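Local coordinates for protein omega-class glutathione S-transferase (Bombyx mori, PDB 3WD6) that binds glutathione and, like other omega-class glutathione transferases, probably catalyses glutathione transfer and the glutathione-dependent reduction of dehydroascorbate, at residues V32-Y37 against Y55-I60; N13-R18 against N245-N250; P104-L109 against S173-A178. All coordinates share one frame; numbering follows the deposited sequence.

Interaction 1: residues V32-Y37 against Y55-I60; sequences VYNMRY and YEVVNI
V32, Y33 and N34 run parallel to V57, V58 and N59 in register, the axes of the two short strands 4.7 Å apart at their closest and inclined by 30°. They are the paired strands of the beta-alpha-beta unit that opens the thioredoxin-like domain, with helix 39-51 as the crossover between them. Four backbone hydrogen bonds alternate along the pair: V32 N to E56 O, V58 N to V32 O, N34 N to V58 O, and I60 N to N34 O.

V32, N34, V57 and N59 put their side chains on one face of the sheet, where helix 39-51 packs on V32 and N34. There V32 CG2, anti to its own carbonyl carbon, comes to 3.6 Å from Y55 CD2, and L48 of the helix packs on both residues. N34 and N59 lie side by side and point the same way; N34 ND2 gives a 3.0 Å hydrogen bond to N59 OD1, lying in the plane of that carbonyl, although the two amides are turned 46° apart. N34 ND2 also bonds Y224 OH, while V57 CG1 packs 3.7 Å from N34 CB. An alanine in place of N34 would probably leave N59 OD1 and Y224 OH without this shared partner.

On the other face the Y33 ring runs beside V58, with Y33 CD1 3.9 Å from V58 CB and I60 CD1 at the ring edge; its hydroxyl bonds E82 and R31. Beyond the strand, M35 CB rests 3.4 Å from I60 O, and M35 SD takes a weak hydrogen bond from Y37 N.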
loop_
_atom_site.group_PDB
_atom_site.type_symbol
_atom_site.label_atom_id
_atom_site.label_comp_id
_atom_site.label_asym_id
_atom_site.label_seq_id
_atom_site.Cartn_x
_atom_site.Cartn_y
_atom_site.Cartn_z
ATOM N N VAL A 32 -11.822 -3.698 7.634
ATOM C CA VAL A 32 -10.365 -3.643 7.571
ATOM C C VAL A 32 -9.800 -2.918 8.785
ATOM O O VAL A 32 -10.143 -1.750 9.010
ATOM C CB VAL A 32 -9.884 -2.868 6.311
ATOM C CG1 VAL A 32 -8.349 -2.899 6.192
ATOM C CG2 VAL A 32 -10.534 -3.431 5.054
ATOM N N TYR A 33 -8.933 -3.588 9.547
ATOM C CA TYR A 33 -8.111 -2.885 10.541
ATOM C C TYR A 33 -6.942 -2.246 9.799
ATOM O O TYR A 33 -6.111 -2.942 9.191
ATOM C CB TYR A 33 -7.649 -3.817 11.688
ATOM C CG TYR A 33 -8.844 -4.322 12.460
ATOM C CD1 TYR A 33 -9.435 -3.537 13.441
ATOM C CD2 TYR A 33 -9.432 -5.554 12.159
ATOM C CE1 TYR A 33 -10.555 -3.969 14.127
ATOM C CE2 TYR A 33 -10.562 -5.996 12.847
ATOM C CZ TYR A 33 -11.115 -5.195 13.827
ATOM O OH TYR A 33 -12.235 -5.602 14.512
ATOM N N ASN A 34 -6.892 -0.918 9.845
ATOM C CA ASN A 34 -6.054 -0.137 8.941
ATOM C C ASN A 34 -5.266 0.918 9.703
ATOM O O ASN A 34 -5.574 1.188 10.877
ATOM C CB ASN A 34 -7.004 0.566 7.956
ATOM C CG ASN A 34 -6.287 1.339 6.866
ATOM O OD1 ASN A 34 -5.378 0.824 6.196
ATOM N ND2 ASN A 34 -6.711 2.589 6.664
ATOM N N MET A 35 -4.251 1.505 9.061
ATOM C CA MET A 35 -3.878 2.871 9.418
ATOM C C MET A 35 -3.570 3.661 8.156
ATOM O O MET A 35 -2.902 3.164 7.246
ATOM C CB MET A 35 -2.806 2.959 10.499
ATOM C CG MET A 35 -1.418 3.110 10.010
ATOM S SD MET A 35 -0.834 4.830 9.821
ATOM C CE MET A 35 0.922 4.423 9.649
ATOM N N ARG A 36 -4.103 4.885 8.119
ATOM C CA ARG A 36 -4.299 5.645 6.886
ATOM C C ARG A 36 -3.020 5.765 6.052
ATOM O O ARG A 36 -3.073 5.797 4.813
ATOM C CB ARG A 36 -4.898 7.029 7.203
ATOM C CG ARG A 36 -5.260 7.891 5.979
ATOM C CD ARG A 36 -6.588 7.467 5.366
ATOM N NE ARG A 36 -6.940 8.252 4.177
ATOM C CZ ARG A 36 -6.304 8.183 3.001
ATOM N NH1 ARG A 36 -5.242 7.383 2.841
ATOM N NH2 ARG A 36 -6.736 8.921 1.981
ATOM N N TYR A 37 -1.878 5.796 6.733
ATOM C CA TYR A 37 -0.599 6.062 6.090
ATOM C C TYR A 37 0.188 4.771 5.927
ATOM O O TYR A 37 1.323 4.784 5.442
ATOM C CB TYR A 37 0.175 7.113 6.920
ATOM C CG TYR A 37 -0.656 8.367 7.113
ATOM C CD1 TYR A 37 -0.596 9.422 6.206
ATOM C CD2 TYR A 37 -1.552 8.465 8.161
ATOM C CE1 TYR A 37 -1.396 10.558 6.367
ATOM C CE2 TYR A 37 -2.342 9.581 8.332
ATOM C CZ TYR A 37 -2.275 10.620 7.432
ATOM O OH TYR A 37 -3.084 11.732 7.635
ATOM N N TYR A 55 -17.157 -2.520 2.394
ATOM C CA TYR A 55 -16.424 -2.749 3.625
ATOM C C TYR A 55 -16.432 -1.503 4.488
ATOM O O TYR A 55 -16.955 -0.449 4.088
ATOM C CB TYR A 55 -14.983 -3.203 3.344
ATOM C CG TYR A 55 -14.106 -2.144 2.711
ATOM C CD1 TYR A 55 -14.209 -1.849 1.355
ATOM C CD2 TYR A 55 -13.154 -1.451 3.466
ATOM C CE1 TYR A 55 -13.394 -0.895 0.759
ATOM C CE2 TYR A 55 -12.335 -0.487 2.884
ATOM C CZ TYR A 55 -12.459 -0.212 1.524
ATOM O OH TYR A 55 -11.664 0.749 0.918
ATOM N N GLU A 56 -15.873 -1.647 5.687
ATOM C CA GLU A 56 -15.718 -0.537 6.620
ATOM C C GLU A 56 -14.262 -0.525 7.085
ATOM O O GLU A 56 -13.560 -1.562 7.032
ATOM C CB GLU A 56 -16.660 -0.701 7.828
ATOM C CG GLU A 56 -16.461 -2.035 8.559
ATOM C CD GLU A 56 -17.249 -2.122 9.856
ATOM O OE1 GLU A 56 -16.874 -2.937 10.733
ATOM O OE2 GLU A 56 -18.250 -1.387 9.997
ATOM N N VAL A 57 -13.811 0.641 7.537
ATOM C CA VAL A 57 -12.436 0.802 7.981
ATOM C C VAL A 57 -12.416 1.118 9.467
ATOM O O VAL A 57 -13.132 1.999 9.915
ATOM C CB VAL A 57 -11.735 1.971 7.229
ATOM C CG1 VAL A 57 -10.323 2.211 7.771
ATOM C CG2 VAL A 57 -11.713 1.722 5.715
ATOM N N VAL A 58 -11.599 0.396 10.227
ATOM C CA VAL A 58 -11.277 0.791 11.595
ATOM C C VAL A 58 -9.800 1.176 11.660
ATOM O O VAL A 58 -8.927 0.340 11.423
ATOM C CB VAL A 58 -11.584 -0.328 12.631
ATOM C CG1 VAL A 58 -11.012 0.061 14.013
ATOM C CG2 VAL A 58 -13.084 -0.565 12.728
ATOM N N ASN A 59 -9.516 2.444 11.952
ATOM C CA ASN A 59 -8.128 2.917 11.975
ATOM C C ASN A 59 -7.439 2.717 13.318
ATOM O O ASN A 59 -8.053 2.885 14.371
ATOM C CB ASN A 59 -8.053 4.365 11.515
ATOM C CG ASN A 59 -8.251 4.490 10.025
ATOM O OD1 ASN A 59 -7.793 3.626 9.252
ATOM N ND2 ASN A 59 -8.946 5.545 9.602
ATOM N N ILE A 60 -6.168 2.344 13.282
ATOM C CA ILE A 60 -5.459 1.971 14.504
ATOM C C ILE A 60 -4.237 2.834 14.739
ATOM O O ILE A 60 -3.356 2.904 13.879
ATOM C CB ILE A 60 -4.950 0.518 14.448
ATOM C CG1 ILE A 60 -6.113 -0.477 14.257
ATOM C CG2 ILE A 60 -4.129 0.218 15.667
ATOM C CD1 ILE A 60 -7.124 -0.521 15.393
#

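Interaction 2: residues N13-R18 against N245-N250; sequences NTKHLR and NYELLN
The H16 imidazole has Y246 CB over the centre of one face, 3.6 Å from the ring centroid, a CH-pi contact in which the methylene and not the phenol covers the ring. The phenol itself is slid aside: the two ring planes are within 15° of parallel but barely overlap, their centroids 5.0 Å apart. The E247 carboxylate stands steeply to the imidazole, the planes 72° apart, and its OE2 lies tilted out of the ring plane near ND1.

That one oxygen takes two hydrogen bonds from the same residue. H16 ND1 reaches E247 OE2 at 3.0 Å and H16 N reaches it at 3.1 Å, both on the syn side but from opposite faces of the carboxylate plane. E247 CG is anti to the carbonyl carbon (chi1 -55°), and a further bend at chi2 brings the end of the chain nearer to H16. H16 NE2 accepts a hydrogen bond from the backbone N of R36, consistent with the ring proton sitting on ND1.

The second oxygen, E247 OE1, accepts from N250 ND2 at 3.1 Å and from a water that also donates to T14 O. The acid thereby ties the 13-18 segment to a type I turn, E247 to N250, that is preceded by an Asx turn at N245. Farther out, L249 CB packs 3.6 Å from N13 OD1.

This C-terminal loop follows helix 228-240, on which Y246 rests through F234, and lies against the segment holding the short edge strand 16-17, whose neighbour in the sheet is strand 56-60.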
loop_
_atom_site.group_PDB
_atom_site.type_symbol
_atom_site.label_atom_id
_atom_site.label_comp_id
_atom_site.label_asym_id
_atom_site.label_seq_id
_atom_site.Cartn_x
_atom_site.Cartn_y
_atom_site.Cartn_z
ATOM N N ASN A 13 -11.283 7.997 6.927
ATOM C CA ASN A 13 -10.601 8.836 7.912
ATOM C C ASN A 13 -11.300 8.950 9.269
ATOM O O ASN A 13 -11.267 10.003 9.900
ATOM C CB ASN A 13 -10.372 10.239 7.324
ATOM C CG ASN A 13 -9.565 10.209 6.039
ATOM O OD1 ASN A 13 -8.457 9.667 5.993
ATOM N ND2 ASN A 13 -10.112 10.800 4.992
ATOM N N THR A 14 -11.926 7.866 9.708
ATOM C CA THR A 14 -12.429 7.779 11.077
ATOM C C THR A 14 -11.228 7.801 12.028
ATOM O O THR A 14 -10.127 7.434 11.630
ATOM C CB THR A 14 -13.283 6.494 11.293
ATOM O OG1 THR A 14 -12.499 5.328 11.001
ATOM C CG2 THR A 14 -14.513 6.501 10.374
ATOM N N LYS A 15 -11.433 8.234 13.273
ATOM C CA LYS A 15 -10.324 8.378 14.230
ATOM C C LYS A 15 -9.526 7.079 14.385
ATOM O O LYS A 15 -10.099 5.985 14.360
ATOM C CB LYS A 15 -10.832 8.864 15.592
ATOM C CG LYS A 15 -9.735 9.034 16.653
ATOM C CD LYS A 15 -9.996 8.115 17.864
ATOM C CE LYS A 15 -9.951 8.864 19.209
ATOM N NZ LYS A 15 -8.715 8.542 19.997
ATOM N N HIS A 16 -8.204 7.194 14.493
ATOM C CA HIS A 16 -7.371 6.043 14.798
ATOM C C HIS A 16 -7.537 5.695 16.275
ATOM O O HIS A 16 -7.377 6.550 17.141
ATOM C CB HIS A 16 -5.906 6.333 14.483
ATOM C CG HIS A 16 -5.611 6.428 13.019
ATOM N ND1 HIS A 16 -6.162 7.399 12.211
ATOM C CD2 HIS A 16 -4.822 5.672 12.218
ATOM C CE1 HIS A 16 -5.722 7.239 10.974
ATOM N NE2 HIS A 16 -4.908 6.199 10.951
ATOM N N LEU A 17 -7.855 4.440 16.562
ATOM C CA LEU A 17 -8.199 4.039 17.919
ATOM C C LEU A 17 -6.936 3.711 18.704
ATOM O O LEU A 17 -5.988 3.138 18.155
ATOM C CB LEU A 17 -9.164 2.846 17.899
ATOM C CG LEU A 17 -10.436 3.080 17.079
ATOM C CD1 LEU A 17 -11.388 1.900 17.210
ATOM C CD2 LEU A 17 -11.131 4.385 17.482
ATOM N N ARG A 18 -6.916 4.099 19.979
ATOM C CA ARG A 18 -5.753 3.888 20.844
ATOM C C ARG A 18 -6.139 3.015 22.030
ATOM O O ARG A 18 -7.319 2.759 22.260
ATOM C CB ARG A 18 -5.225 5.227 21.356
ATOM C CG ARG A 18 -5.135 6.316 20.286
ATOM C CD ARG A 18 -5.053 7.722 20.902
ATOM N NE ARG A 18 -3.995 7.826 21.914
ATOM C CZ ARG A 18 -3.331 8.947 22.192
ATOM N NH1 ARG A 18 -3.611 10.067 21.523
ATOM N NH2 ARG A 18 -2.378 8.949 23.128
ATOM N N ASN A 245 1.099 12.271 13.986
ATOM C CA ASN A 245 -0.272 12.753 13.994
ATOM C C ASN A 245 -1.050 11.952 12.936
ATOM O O ASN A 245 -0.839 12.104 11.723
ATOM C CB ASN A 245 -0.315 14.258 13.722
ATOM C CG ASN A 245 -1.725 14.823 13.767
ATOM O OD1 ASN A 245 -2.704 14.093 13.990
ATOM N ND2 ASN A 245 -1.842 16.131 13.549
ATOM N N TYR A 246 -1.917 11.064 13.410
ATOM C CA TYR A 246 -2.719 10.223 12.526
ATOM C C TYR A 246 -3.998 10.914 12.049
ATOM O O TYR A 246 -4.772 10.315 11.322
ATOM C CB TYR A 246 -3.101 8.922 13.237
ATOM C CG TYR A 246 -1.938 8.015 13.597
ATOM C CD1 TYR A 246 -1.095 7.505 12.617
ATOM C CD2 TYR A 246 -1.708 7.633 14.915
ATOM C CE1 TYR A 246 -0.032 6.663 12.946
ATOM C CE2 TYR A 246 -0.660 6.787 15.254
ATOM C CZ TYR A 246 0.177 6.304 14.270
ATOM O OH TYR A 246 1.223 5.458 14.595
ATOM N N GLU A 247 -4.229 12.161 12.448
ATOM C CA GLU A 247 -5.509 12.800 12.137
ATOM C C GLU A 247 -5.413 13.973 11.158
ATOM O O GLU A 247 -6.387 14.720 10.961
ATOM C CB GLU A 247 -6.219 13.238 13.428
ATOM C CG GLU A 247 -6.424 12.110 14.439
ATOM C CD GLU A 247 -7.120 10.903 13.835
ATOM O OE1 GLU A 247 -8.198 11.077 13.218
ATOM O OE2 GLU A 247 -6.588 9.783 13.975
ATOM N N LEU A 248 -4.254 14.141 10.533
ATOM C CA LEU A 248 -4.108 15.208 9.543
ATOM C C LEU A 248 -5.285 15.284 8.554
ATOM O O LEU A 248 -5.667 16.362 8.127
ATOM C CB LEU A 248 -2.771 15.091 8.813
ATOM C CG LEU A 248 -1.583 15.317 9.760
ATOM C CD1 LEU A 248 -0.247 14.998 9.077
ATOM C CD2 LEU A 248 -1.607 16.743 10.304
ATOM N N LEU A 249 -5.884 14.151 8.207
ATOM C CA LEU A 249 -7.007 14.174 7.260
ATOM C C LEU A 249 -8.392 14.254 7.896
ATOM O O LEU A 249 -9.408 14.061 7.206
ATOM C CB LEU A 249 -6.958 12.946 6.348
ATOM C CG LEU A 249 -5.901 13.051 5.259
ATOM C CD1 LEU A 249 -5.796 11.726 4.545
ATOM C CD2 LEU A 249 -6.239 14.198 4.297
ATOM N N ASN A 250 -8.442 14.536 9.195
ATOM C CA ASN A 250 -9.696 14.441 9.924
ATOM C C ASN A 250 -9.919 15.615 10.878
ATOM O O ASN A 250 -9.696 16.782 10.520
ATOM C CB ASN A 250 -9.737 13.105 10.674
ATOM C CG ASN A 250 -11.037 12.890 11.411
ATOM O OD1 ASN A 250 -12.042 13.551 11.123
ATOM N ND2 ASN A 250 -11.029 11.962 12.374
HETATM O O HOH W 1 -8.356 9.350 10.821
#

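Interaction 3: residues P104-L109 against S173-A178; sequences PKRPLL and SEPGYA. With PEG (di(hydroxyethyl)ether), chain I.
L109 packs CD2 on Y177 at the compact end of this contact. The methyl sits over one face of the phenol ring, 3.5 Å from the ring centroid and 17° off the normal, displaced toward the CG side, with L109 CD2 3.4 Å from Y177 CG; L109 CG adds a contact with Y177 CD2. The Y177 side chain leaves with CG anti to the backbone N (chi1 174°), running alongside L109 and pointing the same way. L93 and V96 of helix 92-102 and V123 of helix 113-125 also pack on the tyrosine. One residue back, L108 O accepts a 3.0 Å hydrogen bond from Y177 N, the donor standing above the carbonyl plane, and the L108 and Y177 CB atoms are 4.0 Å apart.

Y177 begins helix 177-189, with G176 at the N-cap, so L108 O takes an N-H of its first turn. D179 OD2 accepts from G176 N, one half of the Ser/Thr-x-x-Asp capping box of many glutathione transferases; the glycine has no side chain to complete it. The contact thus joins the linker after the last helix of the thioredoxin-like domain to a central helix of the all-helical domain. D100 holds the linker in turn, its carboxylate bonding L108 N and L109 N.

Toward solvent the packing gives way to charge and a bound di(hydroxyethyl)ether, probably from the crystallisation liquor. R106 and E174 meet tip to tip with guanidinium and carboxylate stacked, planes 10° apart; R106 NE lies 3.3 Å from E174 OE2, a salt bridge of charges alone, because no N-H points at the oxygen. R106 NH1 instead gives a 2.9 Å hydrogen bond, in the guanidinium plane, to P175 O. The ether lies alongside, its O1 hydrogen-bonded to E174 OE1 at 2.8 Å and its O4 bonded weakly to P107 O.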
loop_
_atom_site.group_PDB
_atom_site.type_symbol
_atom_site.label_atom_id
_atom_site.label_comp_id
_atom_site.label_asym_id
_atom_site.label_seq_id
_atom_site.Cartn_x
_atom_site.Cartn_y
_atom_site.Cartn_z
ATOM N N PRO A 104 -15.132 -13.289 -7.084
ATOM C CA PRO A 104 -14.680 -13.630 -8.446
ATOM C C PRO A 104 -14.669 -12.436 -9.421
ATOM O O PRO A 104 -13.872 -12.411 -10.353
ATOM C CB PRO A 104 -15.719 -14.677 -8.910
ATOM C CG PRO A 104 -17.005 -14.260 -8.191
ATOM C CD PRO A 104 -16.533 -13.712 -6.826
ATOM N N LYS A 105 -15.545 -11.466 -9.233
ATOM C CA LYS A 105 -15.533 -10.313 -10.129
ATOM C C LYS A 105 -14.262 -9.472 -10.011
ATOM O O LYS A 105 -13.675 -9.348 -8.930
ATOM C CB LYS A 105 -16.783 -9.451 -9.930
ATOM C CG LYS A 105 -18.038 -10.167 -10.407
ATOM C CD LYS A 105 -19.288 -9.361 -10.121
ATOM C CE LYS A 105 -20.485 -10.293 -10.054
ATOM N NZ LYS A 105 -21.766 -9.531 -9.937
ATOM N N ARG A 106 -13.857 -8.897 -11.142
ATOM C CA ARG A 106 -12.625 -8.118 -11.227
ATOM C C ARG A 106 -11.437 -8.902 -10.627
ATOM O O ARG A 106 -10.850 -8.507 -9.626
ATOM C CB ARG A 106 -12.809 -6.760 -10.531
ATOM C CG ARG A 106 -11.638 -5.806 -10.707
ATOM C CD ARG A 106 -11.687 -5.107 -12.065
ATOM N NE ARG A 106 -10.812 -3.923 -12.097
ATOM C CZ ARG A 106 -9.480 -3.984 -12.178
ATOM N NH1 ARG A 106 -8.758 -2.854 -12.200
ATOM N NH2 ARG A 106 -8.875 -5.179 -12.237
ATOM N N PRO A 107 -11.088 -10.037 -11.238
ATOM C CA PRO A 107 -9.979 -10.834 -10.683
ATOM C C PRO A 107 -8.646 -10.075 -10.746
ATOM O O PRO A 107 -8.271 -9.562 -11.812
ATOM C CB PRO A 107 -9.933 -12.068 -11.596
ATOM C CG PRO A 107 -10.575 -11.611 -12.897
ATOM C CD PRO A 107 -11.624 -10.594 -12.499
ATOM N N LEU A 108 -7.944 -10.005 -9.616
ATOM C CA LEU A 108 -6.677 -9.289 -9.560
ATOM C C LEU A 108 -5.508 -10.143 -10.038
ATOM O O LEU A 108 -4.587 -9.642 -10.701
ATOM C CB LEU A 108 -6.423 -8.772 -8.145
ATOM C CG LEU A 108 -7.521 -7.801 -7.717
ATOM C CD1 LEU A 108 -7.304 -7.301 -6.293
ATOM C CD2 LEU A 108 -7.618 -6.640 -8.725
ATOM N N LEU A 109 -5.545 -11.428 -9.698
ATOM C CA LEU A 109 -4.479 -12.332 -10.088
ATOM C C LEU A 109 -4.840 -13.031 -11.398
ATOM O O LEU A 109 -5.983 -13.474 -11.583
ATOM C CB LEU A 109 -4.212 -13.356 -8.975
ATOM C CG LEU A 109 -3.361 -12.873 -7.782
ATOM C CD1 LEU A 109 -3.522 -13.757 -6.547
ATOM C CD2 LEU A 109 -1.876 -12.766 -8.167
ATOM N N SER A 173 -4.939 -3.663 -19.453
ATOM C CA SER A 173 -5.443 -2.292 -19.614
ATOM C C SER A 173 -6.042 -1.763 -18.317
ATOM O O SER A 173 -6.096 -0.548 -18.129
ATOM C CB SER A 173 -6.409 -2.122 -20.804
ATOM O OG SER A 173 -5.843 -1.290 -21.834
ATOM N N GLU A 174 -6.446 -2.670 -17.421
ATOM C CA GLU A 174 -6.796 -2.333 -16.032
ATOM C C GLU A 174 -5.661 -2.752 -15.067
ATOM O O GLU A 174 -5.066 -3.846 -15.224
ATOM C CB GLU A 174 -8.013 -3.147 -15.599
ATOM C CG GLU A 174 -9.344 -2.534 -15.781
ATOM C CD GLU A 174 -10.420 -3.537 -15.484
ATOM O OE1 GLU A 174 -10.099 -4.752 -15.484
ATOM O OE2 GLU A 174 -11.576 -3.129 -15.233
ATOM N N PRO A 175 -5.416 -1.947 -14.014
ATOM C CA PRO A 175 -4.417 -2.396 -13.027
ATOM C C PRO A 175 -4.877 -3.682 -12.335
ATOM O O PRO A 175 -6.074 -3.873 -12.094
ATOM C CB PRO A 175 -4.387 -1.262 -11.984
ATOM C CG PRO A 175 -5.265 -0.149 -12.533
ATOM C CD PRO A 175 -6.203 -0.798 -13.528
ATOM N N GLY A 176 -3.933 -4.559 -12.025
ATOM C CA GLY A 176 -4.246 -5.786 -11.332
ATOM C C GLY A 176 -3.393 -5.943 -10.083
ATOM O O GLY A 176 -2.948 -4.943 -9.491
ATOM N N TYR A 177 -3.146 -7.194 -9.698
ATOM C CA TYR A 177 -2.499 -7.504 -8.430
ATOM C C TYR A 177 -1.110 -6.886 -8.378
ATOM O O TYR A 177 -0.756 -6.210 -7.409
ATOM C CB TYR A 177 -2.414 -9.013 -8.298
ATOM C CG TYR A 177 -1.651 -9.552 -7.117
ATOM C CD1 TYR A 177 -0.267 -9.723 -7.175
ATOM C CD2 TYR A 177 -2.315 -9.962 -5.964
ATOM C CE1 TYR A 177 0.439 -10.281 -6.107
ATOM C CE2 TYR A 177 -1.619 -10.518 -4.888
ATOM C CZ TYR A 177 -0.242 -10.679 -4.965
ATOM O OH TYR A 177 0.457 -11.220 -3.887
ATOM N N ALA A 178 -0.340 -7.129 -9.434
ATOM C CA ALA A 178 1.026 -6.642 -9.524
ATOM C C ALA A 178 1.026 -5.112 -9.402
ATOM O O ALA A 178 1.788 -4.534 -8.609
ATOM C CB ALA A 178 1.653 -7.091 -10.833
HETATM C C1 PEG I . -7.687 -6.384 -14.591
HETATM O O1 PEG I . -8.377 -7.014 -15.642
HETATM C C2 PEG I . -6.292 -6.819 -14.229
HETATM O O2 PEG I . -6.178 -8.041 -13.550
HETATM C C3 PEG I . -5.046 -8.836 -13.720
HETATM C C4 PEG I . -5.279 -10.254 -14.133
HETATM O O4 PEG I . -6.577 -10.527 -14.538
#

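How the interactions relate
Interactions 1 and 2 adjoin, their centres about 10 Å apart, and N59 belongs to the seam: N59 O probably accepts from L17 N at 2.7 Å, and N59 ND2 probably donates to T14 O at 3.0 Å. Strand 56-60 thus lies between strand 31-34 and the edge strand 16-17. Both contacts border the glutathione site, the M35 side chain about 5 Å and that of Y246 about 6 Å from the bound tripeptide. Interaction 3 is remote, its centre about 22 Å from that of interaction 1 and 30 Å from that of interaction 2, at the junction of the two domains; its Y177 side chain remains about 10 Å from glutathione.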